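Local coordinates for protein major centromere autoantigen B (Homo sapiens, PDB 1HLV) that binds the CENP-B box DNA of human centromeres through two helix-turn-helix domains, kinking the DNA, at residues E12-I17 and A51-E56; D75-L80 and R106-L111. All blocks are in the same frame, centred on the assembly; numbering follows the deposited sequence.

Contact 1. Residues E12-I17 and A51-E56. With nucleotides of chain B.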
ATOM      1  N   GLU C  12       6.526  -4.112  -9.292  1.00 39.85           N
ATOM      2  CA  GLU C  12       6.933  -5.308 -10.029  1.00 39.47           C
ATOM      3  C   GLU C  12       5.731  -6.164 -10.443  1.00 39.45           C
ATOM      4  O   GLU C  12       5.672  -6.674 -11.569  1.00 37.11           O
ATOM      5  CB  GLU C  12       7.902  -6.153  -9.189  1.00 39.46           C
ATOM      6  CG  GLU C  12       9.327  -5.608  -9.108  1.00 41.17           C
ATOM      7  CD  GLU C  12      10.118  -6.169  -7.922  1.00 44.13           C
ATOM      8  OE1 GLU C  12      11.369  -6.131  -7.965  1.00 46.13           O
ATOM      9  OE2 GLU C  12       9.496  -6.633  -6.940  1.00 44.18           O
ATOM     10  N   LYS C  13       4.782  -6.333  -9.524  1.00 39.06           N
ATOM     11  CA  LYS C  13       3.590  -7.119  -9.817  1.00 38.33           C
ATOM     12  C   LYS C  13       2.738  -6.372 -10.837  1.00 37.16           C
ATOM     13  O   LYS C  13       2.069  -6.974 -11.665  1.00 36.27           O
ATOM     14  CB  LYS C  13       2.802  -7.406  -8.530  1.00 37.06           C
ATOM     15  CG  LYS C  13       3.421  -8.540  -7.710  1.00 37.09           C
ATOM     16  CD  LYS C  13       2.744  -8.760  -6.356  1.00 35.11           C
ATOM     17  CE  LYS C  13       3.023  -7.600  -5.396  1.00 34.01           C
ATOM     18  NZ  LYS C  13       2.671  -7.935  -3.988  1.00 33.49           N
ATOM     19  N   SER C  14       2.784  -5.053 -10.786  1.00 37.15           N
ATOM     20  CA  SER C  14       2.040  -4.250 -11.738  1.00 39.29           C
ATOM     21  C   SER C  14       2.622  -4.460 -13.149  1.00 40.83           C
ATOM     22  O   SER C  14       1.883  -4.585 -14.132  1.00 39.85           O
ATOM     23  CB  SER C  14       2.132  -2.777 -11.350  1.00 37.63           C
ATOM     24  OG  SER C  14       1.474  -1.970 -12.297  1.00 40.17           O
ATOM     25  N   ARG C  15       3.949  -4.509 -13.244  1.00 41.23           N
ATOM     26  CA  ARG C  15       4.605  -4.701 -14.529  1.00 42.99           C
ATOM     27  C   ARG C  15       4.263  -6.077 -15.091  1.00 42.91           C
ATOM     28  O   ARG C  15       3.969  -6.220 -16.280  1.00 43.79           O
ATOM     29  CB  ARG C  15       6.123  -4.559 -14.382  1.00 45.96           C
ATOM     30  CG  ARG C  15       6.882  -4.705 -15.693  1.00 50.43           C
ATOM     31  CD  ARG C  15       8.383  -4.580 -15.487  1.00 54.75           C
ATOM     32  NE  ARG C  15       9.144  -4.935 -16.684  1.00 57.76           N
ATOM     33  CZ  ARG C  15      10.473  -5.004 -16.735  1.00 58.56           C
ATOM     34  NH1 ARG C  15      11.196  -4.740 -15.656  1.00 58.85           N
ATOM     35  NH2 ARG C  15      11.080  -5.350 -17.863  1.00 58.29           N
ATOM     36  N   ILE C  16       4.304  -7.090 -14.232  1.00 41.29           N
ATOM     37  CA  ILE C  16       3.984  -8.452 -14.641  1.00 39.81           C
ATOM     38  C   ILE C  16       2.561  -8.499 -15.203  1.00 40.83           C
ATOM     39  O   ILE C  16       2.313  -9.096 -16.251  1.00 38.91           O
ATOM     40  CB  ILE C  16       4.112  -9.426 -13.441  1.00 38.10           C
ATOM     41  CG1 ILE C  16       5.581  -9.544 -13.043  1.00 36.53           C
ATOM     42  CG2 ILE C  16       3.547 -10.793 -13.789  1.00 36.52           C
ATOM     43  CD1 ILE C  16       5.822 -10.380 -11.813  1.00 36.16           C
ATOM     44  N   ILE C  17       1.631  -7.860 -14.500  1.00 41.44           N
ATOM     45  CA  ILE C  17       0.239  -7.815 -14.924  1.00 42.28           C
ATOM     46  C   ILE C  17       0.146  -7.155 -16.291  1.00 44.50           C
ATOM     47  O   ILE C  17      -0.490  -7.673 -17.204  1.00 44.23           O
ATOM     48  CB  ILE C  17      -0.616  -7.018 -13.913  1.00 40.27           C
ATOM     49  CG1 ILE C  17      -0.805  -7.839 -12.637  1.00 40.45           C
ATOM     50  CG2 ILE C  17      -1.961  -6.662 -14.517  1.00 39.15           C
ATOM     51  CD1 ILE C  17      -1.303  -7.024 -11.464  1.00 38.45           C
ATOM     52  N   ALA C  51      -6.753  -5.869  -6.917  1.00 38.99           N
ATOM     53  CA  ALA C  51      -6.292  -5.438  -5.608  1.00 37.08           C
ATOM     54  C   ALA C  51      -4.882  -4.885  -5.780  1.00 36.44           C
ATOM     55  O   ALA C  51      -4.556  -3.809  -5.262  1.00 37.85           O
ATOM     56  CB  ALA C  51      -6.299  -6.598  -4.622  1.00 32.23           C
ATOM     57  N   ILE C  52      -4.053  -5.610  -6.527  1.00 34.80           N
ATOM     58  CA  ILE C  52      -2.675  -5.184  -6.766  1.00 35.59           C
ATOM     59  C   ILE C  52      -2.589  -3.795  -7.415  1.00 35.23           C
ATOM     60  O   ILE C  52      -1.823  -2.949  -6.962  1.00 35.14           O
ATOM     61  CB  ILE C  52      -1.915  -6.220  -7.626  1.00 34.54           C
ATOM     62  CG1 ILE C  52      -1.679  -7.487  -6.802  1.00 33.49           C
ATOM     63  CG2 ILE C  52      -0.599  -5.633  -8.119  1.00 30.58           C
ATOM     64  CD1 ILE C  52      -1.088  -8.650  -7.584  1.00 32.51           C
ATOM     65  N   LEU C  53      -3.371  -3.551  -8.460  1.00 35.06           N
ATOM     66  CA  LEU C  53      -3.341  -2.239  -9.102  1.00 35.96           C
ATOM     67  C   LEU C  53      -3.874  -1.152  -8.165  1.00 35.82           C
ATOM     68  O   LEU C  53      -3.457   0.007  -8.244  1.00 35.81           O
ATOM     69  CB  LEU C  53      -4.140  -2.261 -10.409  1.00 36.44           C
ATOM     70  CG  LEU C  53      -3.494  -3.084 -11.538  1.00 37.90           C
ATOM     71  CD1 LEU C  53      -4.413  -3.133 -12.754  1.00 35.19           C
ATOM     72  CD2 LEU C  53      -2.147  -2.473 -11.908  1.00 34.53           C
ATOM     73  N   ALA C  54      -4.795  -1.524  -7.281  1.00 35.26           N
ATOM     74  CA  ALA C  54      -5.347  -0.569  -6.326  1.00 35.85           C
ATOM     75  C   ALA C  54      -4.250  -0.215  -5.308  1.00 36.08           C
ATOM     76  O   ALA C  54      -4.073   0.950  -4.936  1.00 34.93           O
ATOM     77  CB  ALA C  54      -6.563  -1.171  -5.613  1.00 34.04           C
ATOM     78  N   SER C  55      -3.511  -1.227  -4.864  1.00 35.38           N
ATOM     79  CA  SER C  55      -2.436  -0.991  -3.913  1.00 36.02           C
ATOM     80  C   SER C  55      -1.358  -0.102  -4.526  1.00 36.29           C
ATOM     81  O   SER C  55      -0.906   0.857  -3.899  1.00 37.08           O
ATOM     82  CB  SER C  55      -1.841  -2.315  -3.453  1.00 34.34           C
ATOM     83  OG  SER C  55      -2.778  -2.999  -2.649  1.00 30.94           O
ATOM     84  N   GLU C  56      -0.953  -0.405  -5.753  1.00 36.57           N
ATOM     85  CA  GLU C  56       0.058   0.415  -6.407  1.00 38.55           C
ATOM     86  C   GLU C  56      -0.361   1.884  -6.388  1.00 37.58           C
ATOM     87  O   GLU C  56       0.454   2.765  -6.137  1.00 38.27           O
ATOM     88  CB  GLU C  56       0.284  -0.045  -7.847  1.00 40.02           C
ATOM     89  CG  GLU C  56       1.257   0.834  -8.621  1.00 42.87           C
ATOM     90  CD  GLU C  56       1.466   0.348 -10.038  1.00 47.13           C
ATOM     91  OE1 GLU C  56       0.470   0.269 -10.790  1.00 49.72           O
ATOM     92  OE2 GLU C  56       2.623   0.040 -10.406  1.00 48.82           O
TER
ATOM     93  P    DA B  14       2.714 -12.448  -3.861  1.00 41.28           P
ATOM     94  OP1  DA B  14       3.404 -11.152  -4.057  1.00 41.74           O
ATOM     95  OP2  DA B  14       1.581 -12.824  -4.752  1.00 45.30           O
ATOM     96  O5'  DA B  14       3.797 -13.617  -3.893  1.00 41.65           O
ATOM     97  C5'  DA B  14       4.886 -13.611  -2.976  1.00 38.40           C
ATOM     98  C4'  DA B  14       5.407 -15.011  -2.756  1.00 37.52           C
ATOM     99  O4'  DA B  14       4.518 -15.791  -1.930  1.00 37.25           O
ATOM    100  C3'  DA B  14       5.631 -15.845  -4.007  1.00 37.12           C
ATOM    101  O3'  DA B  14       6.718 -16.720  -3.708  1.00 38.88           O
ATOM    102  C2'  DA B  14       4.325 -16.613  -4.124  1.00 36.67           C
ATOM    103  C1'  DA B  14       4.009 -16.905  -2.662  1.00 35.44           C
ATOM    104  N9   DA B  14       2.595 -17.020  -2.309  1.00 31.90           N
ATOM    105  C8   DA B  14       1.554 -16.231  -2.733  1.00 30.53           C
ATOM    106  N7   DA B  14       0.426 -16.467  -2.109  1.00 29.90           N
ATOM    107  C5   DA B  14       0.739 -17.503  -1.240  1.00 26.72           C
ATOM    108  C6   DA B  14      -0.018 -18.181  -0.273  1.00 27.12           C
ATOM    109  N6   DA B  14      -1.281 -17.871   0.021  1.00 24.37           N
ATOM    110  N1   DA B  14       0.581 -19.188   0.406  1.00 27.63           N
ATOM    111  C2   DA B  14       1.865 -19.460   0.141  1.00 25.41           C
ATOM    112  N3   DA B  14       2.690 -18.870  -0.723  1.00 28.73           N
ATOM    113  C4   DA B  14       2.057 -17.887  -1.388  1.00 28.37           C
TER

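Contact 2. Residues D75-L80 and R106-L111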
ATOM      1  N   ASP C  75      -6.770   1.441  10.800  1.00 31.02           N
ATOM      2  CA  ASP C  75      -7.042   1.827   9.418  1.00 30.24           C
ATOM      3  C   ASP C  75      -8.244   2.749   9.233  1.00 29.32           C
ATOM      4  O   ASP C  75      -8.215   3.645   8.393  1.00 29.11           O
ATOM      5  CB  ASP C  75      -7.222   0.590   8.534  1.00 31.38           C
ATOM      6  CG  ASP C  75      -7.404   0.950   7.065  1.00 34.09           C
ATOM      7  OD1 ASP C  75      -8.560   0.915   6.580  1.00 33.75           O
ATOM      8  OD2 ASP C  75      -6.393   1.292   6.400  1.00 34.07           O
ATOM      9  N   LYS C  76      -9.304   2.547  10.005  1.00 29.55           N
ATOM     10  CA  LYS C  76     -10.473   3.403   9.846  1.00 31.30           C
ATOM     11  C   LYS C  76     -10.091   4.839  10.187  1.00 32.61           C
ATOM     12  O   LYS C  76     -10.461   5.771   9.475  1.00 32.85           O
ATOM     13  CB  LYS C  76     -11.615   2.920  10.739  1.00 31.19           C
ATOM     14  CG  LYS C  76     -12.935   3.629  10.509  1.00 31.02           C
ATOM     15  CD  LYS C  76     -14.004   3.055  11.428  1.00 33.98           C
ATOM     16  CE  LYS C  76     -15.335   3.809  11.318  1.00 35.16           C
ATOM     17  NZ  LYS C  76     -16.111   3.506  10.082  1.00 32.17           N
ATOM     18  N   LEU C  77      -9.332   5.001  11.271  1.00 34.36           N
ATOM     19  CA  LEU C  77      -8.880   6.318  11.716  1.00 34.25           C
ATOM     20  C   LEU C  77      -7.989   6.946  10.644  1.00 35.91           C
ATOM     21  O   LEU C  77      -8.135   8.127  10.309  1.00 35.44           O
ATOM     22  CB  LEU C  77      -8.119   6.190  13.043  1.00 33.00           C
ATOM     23  CG  LEU C  77      -7.462   7.439  13.647  1.00 33.76           C
ATOM     24  CD1 LEU C  77      -7.156   7.232  15.129  1.00 31.17           C
ATOM     25  CD2 LEU C  77      -6.187   7.748  12.884  1.00 32.25           C
ATOM     26  N   GLU C  78      -7.071   6.152  10.100  1.00 36.63           N
ATOM     27  CA  GLU C  78      -6.175   6.642   9.059  1.00 38.17           C
ATOM     28  C   GLU C  78      -6.920   7.164   7.832  1.00 38.47           C
ATOM     29  O   GLU C  78      -6.461   8.095   7.161  1.00 37.67           O
ATOM     30  CB  GLU C  78      -5.207   5.537   8.647  1.00 38.64           C
ATOM     31  CG  GLU C  78      -4.103   5.336   9.661  1.00 41.78           C
ATOM     32  CD  GLU C  78      -3.256   4.118   9.377  1.00 43.07           C
ATOM     33  OE1 GLU C  78      -3.007   3.825   8.181  1.00 44.28           O
ATOM     34  OE2 GLU C  78      -2.834   3.468  10.359  1.00 41.22           O
ATOM     35  N   GLY C  79      -8.071   6.567   7.543  1.00 38.18           N
ATOM     36  CA  GLY C  79      -8.844   7.001   6.399  1.00 37.35           C
ATOM     37  C   GLY C  79      -9.326   8.412   6.629  1.00 38.08           C
ATOM     38  O   GLY C  79      -9.131   9.293   5.789  1.00 38.31           O
ATOM     39  N   LEU C  80      -9.948   8.629   7.782  1.00 37.18           N
ATOM     40  CA  LEU C  80     -10.458   9.947   8.139  1.00 38.09           C
ATOM     41  C   LEU C  80      -9.347  11.002   8.216  1.00 40.19           C
ATOM     42  O   LEU C  80      -9.503  12.115   7.714  1.00 40.19           O
ATOM     43  CB  LEU C  80     -11.214   9.850   9.464  1.00 34.86           C
ATOM     44  CG  LEU C  80     -12.433   8.925   9.297  1.00 34.01           C
ATOM     45  CD1 LEU C  80     -13.026   8.526  10.649  1.00 26.92           C
ATOM     46  CD2 LEU C  80     -13.455   9.634   8.406  1.00 26.04           C
ATOM     47  N   ARG C 106      -8.105  12.963  18.432  1.00 41.54           N
ATOM     48  CA  ARG C 106      -9.501  13.392  18.487  1.00 44.89           C
ATOM     49  C   ARG C 106     -10.397  12.444  17.699  1.00 42.97           C
ATOM     50  O   ARG C 106     -11.506  12.138  18.123  1.00 43.12           O
ATOM     51  CB  ARG C 106      -9.666  14.799  17.917  1.00 49.74           C
ATOM     52  CG  ARG C 106      -9.160  15.915  18.798  1.00 57.80           C
ATOM     53  CD  ARG C 106      -9.116  17.189  17.979  1.00 65.74           C
ATOM     54  NE  ARG C 106      -8.596  18.339  18.712  1.00 71.90           N
ATOM     55  CZ  ARG C 106      -8.215  19.471  18.127  1.00 74.90           C
ATOM     56  NH1 ARG C 106      -8.295  19.589  16.804  1.00 76.27           N
ATOM     57  NH2 ARG C 106      -7.765  20.487  18.856  1.00 75.71           N
ATOM     58  N   ILE C 107      -9.918  12.007  16.537  1.00 40.92           N
ATOM     59  CA  ILE C 107     -10.667  11.082  15.704  1.00 38.14           C
ATOM     60  C   ILE C 107     -10.810   9.770  16.481  1.00 39.66           C
ATOM     61  O   ILE C 107     -11.864   9.139  16.463  1.00 39.40           O
ATOM     62  CB  ILE C 107      -9.939  10.835  14.368  1.00 36.05           C
ATOM     63  CG1 ILE C 107      -9.866  12.141  13.574  1.00 35.53           C
ATOM     64  CG2 ILE C 107     -10.661   9.773  13.548  1.00 34.07           C
ATOM     65  CD1 ILE C 107      -9.137  12.021  12.231  1.00 30.95           C
ATOM     66  N   ALA C 108      -9.754   9.377  17.186  1.00 39.40           N
ATOM     67  CA  ALA C 108      -9.793   8.143  17.958  1.00 41.63           C
ATOM     68  C   ALA C 108     -10.859   8.206  19.049  1.00 42.86           C
ATOM     69  O   ALA C 108     -11.496   7.196  19.352  1.00 43.44           O
ATOM     70  CB  ALA C 108      -8.429   7.853  18.578  1.00 38.23           C
ATOM     71  N   GLU C 109     -11.045   9.384  19.637  1.00 44.43           N
ATOM     72  CA  GLU C 109     -12.043   9.566  20.685  1.00 45.97           C
ATOM     73  C   GLU C 109     -13.421   9.377  20.078  1.00 45.44           C
ATOM     74  O   GLU C 109     -14.285   8.716  20.659  1.00 43.73           O
ATOM     75  CB  GLU C 109     -11.975  10.973  21.282  1.00 48.62           C
ATOM     76  CG  GLU C 109     -10.896  11.198  22.320  1.00 55.96           C
ATOM     77  CD  GLU C 109     -10.930  12.615  22.895  1.00 60.21           C
ATOM     78  OE1 GLU C 109     -11.974  13.000  23.480  1.00 60.90           O
ATOM     79  OE2 GLU C 109      -9.913  13.339  22.756  1.00 61.41           O
ATOM     80  N   GLU C 110     -13.617   9.975  18.909  1.00 45.01           N
ATOM     81  CA  GLU C 110     -14.892   9.892  18.210  1.00 47.10           C
ATOM     82  C   GLU C 110     -15.236   8.475  17.793  1.00 45.77           C
ATOM     83  O   GLU C 110     -16.393   8.069  17.872  1.00 47.91           O
ATOM     84  CB  GLU C 110     -14.880  10.800  16.988  1.00 49.70           C
ATOM     85  CG  GLU C 110     -14.812  12.257  17.354  1.00 54.80           C
ATOM     86  CD  GLU C 110     -15.813  13.078  16.586  1.00 58.96           C
ATOM     87  OE1 GLU C 110     -15.535  13.382  15.403  1.00 60.54           O
ATOM     88  OE2 GLU C 110     -16.880  13.401  17.163  1.00 59.04           O
ATOM     89  N   LEU C 111     -14.229   7.726  17.358  1.00 43.33           N
ATOM     90  CA  LEU C 111     -14.427   6.344  16.936  1.00 42.25           C
ATOM     91  C   LEU C 111     -14.542   5.398  18.127  1.00 41.22           C
ATOM     92  O   LEU C 111     -14.969   4.248  17.984  1.00 40.48           O
ATOM     93  CB  LEU C 111     -13.272   5.906  16.029  1.00 40.74           C
ATOM     94  CG  LEU C 111     -13.479   6.046  14.514  1.00 41.76           C
ATOM     95  CD1 LEU C 111     -14.248   7.309  14.184  1.00 40.86           C
ATOM     96  CD2 LEU C 111     -12.128   6.040  13.820  1.00 40.39           C
TER

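Contact 1. Residues E12-I17 and A51-E56
The helical segments E12-I17 and A51-E56 run at 133° to each other, their axes 9.5 Å apart at closest approach, and meet most closely in the backbone at S14 and L53. They belong to helices 10-22 and 49-59 of the first helix-turn-helix domain of CENP-B, where helix 49-59 packs across helix 10-22. I52 supplies the apolar middle. Its CG2, anti to the backbone N, lies 3.7 Å from I17 CD1 and 3.9 Å from K13 CB, so one methyl is shared by residues one helical turn apart. I45 of helix 39-47 touches K13, I17 and I52 and adds to this small core. K13 crosses I52 at about a right angle, with its CD 4.0 Å from I52 CD1. Beyond the apolar part, the chain bends at chi3 (-69°), and its amino group is held by the carbonyl oxygen of K67. From there K13 NZ also reaches OP1 of nucleotide DA14 of chain B in a weak hydrogen bond of 3.3 Å, bringing the helix packing up to the DNA backbone. The other margin is polar. The extended E56 chain carries its carboxylate to S14, while R11 forms a salt bridge with E56 OE2. S14 OG is weakly hydrogen-bonded to the carboxylate, 2.9 Å from E56 OE1 and 3.0 Å from E56 OE2, and its one proton can serve either oxygen; L53 CD2 lies 3.7 Å from S14 OG.

Contact 2. Residues D75-L80 and R106-L111
L77, L80, I107, A108 and L111 interdigitate where two helices of the second helix-turn-helix domain, the Tc5-transposase-like one, pack against each other. Segments D75-L80 and R106-L111 cross at 126° with axes 9.9 Å apart, bringing L77 and I107 closest in the backbone. The I107 CG2 methyl is the central bump: it presses between the two leucines of the facing helix, 4.0 Å from L77 CG and 3.9 Å from L80 CD1. The other branch of I107, ending in CD1, lies against the base of L80, 4.1 Å from L80 CB. L77 answers from the opposing helix. Its CG stands anti to the backbone N (chi1 176°), which brings it against I107 CG2; beyond it L77 CD1 meets the small A108, 3.7 Å from A108 CB. M113 and F116 touch both L77 and A108, and W122 of helix 120-129 adds to the cover over L77, making this the buried side. L111 spreads its two methyls over the more open side. CD1 meets L80 CD1 tip to tip at 3.9 Å, whereas CD2 drops onto the facing backbone beside L77. K76 CG flanks the same methyl, its chain crossing L111 at a slant. No hydrogen bond joins the segments; the contacts between them are apolar, and L111 CD2 rests 3.9 Å from L77 CA.

In the fold
Contacts 1 and 2 lie on opposite sides of the chain's centre, one in each DNA-binding domain, with centres about 28 Å apart and no touch between them. They share no helix, but helices 49-59 and 75-88 are consecutive, so the chain leaves contact 1 on one and enters contact 2 on the other. Both are partly buried and cover nearly equal areas, 289 and 287 Å². Contact 1 has a small apolar middle with a polar edge and a lysine facing the phosphate backbone. Contact 2 is wholly apolar between its segments, buried at L77, I107 and A108 and open to solvent at K76 and L80; its nearest atom is about 5 Å from the DNA.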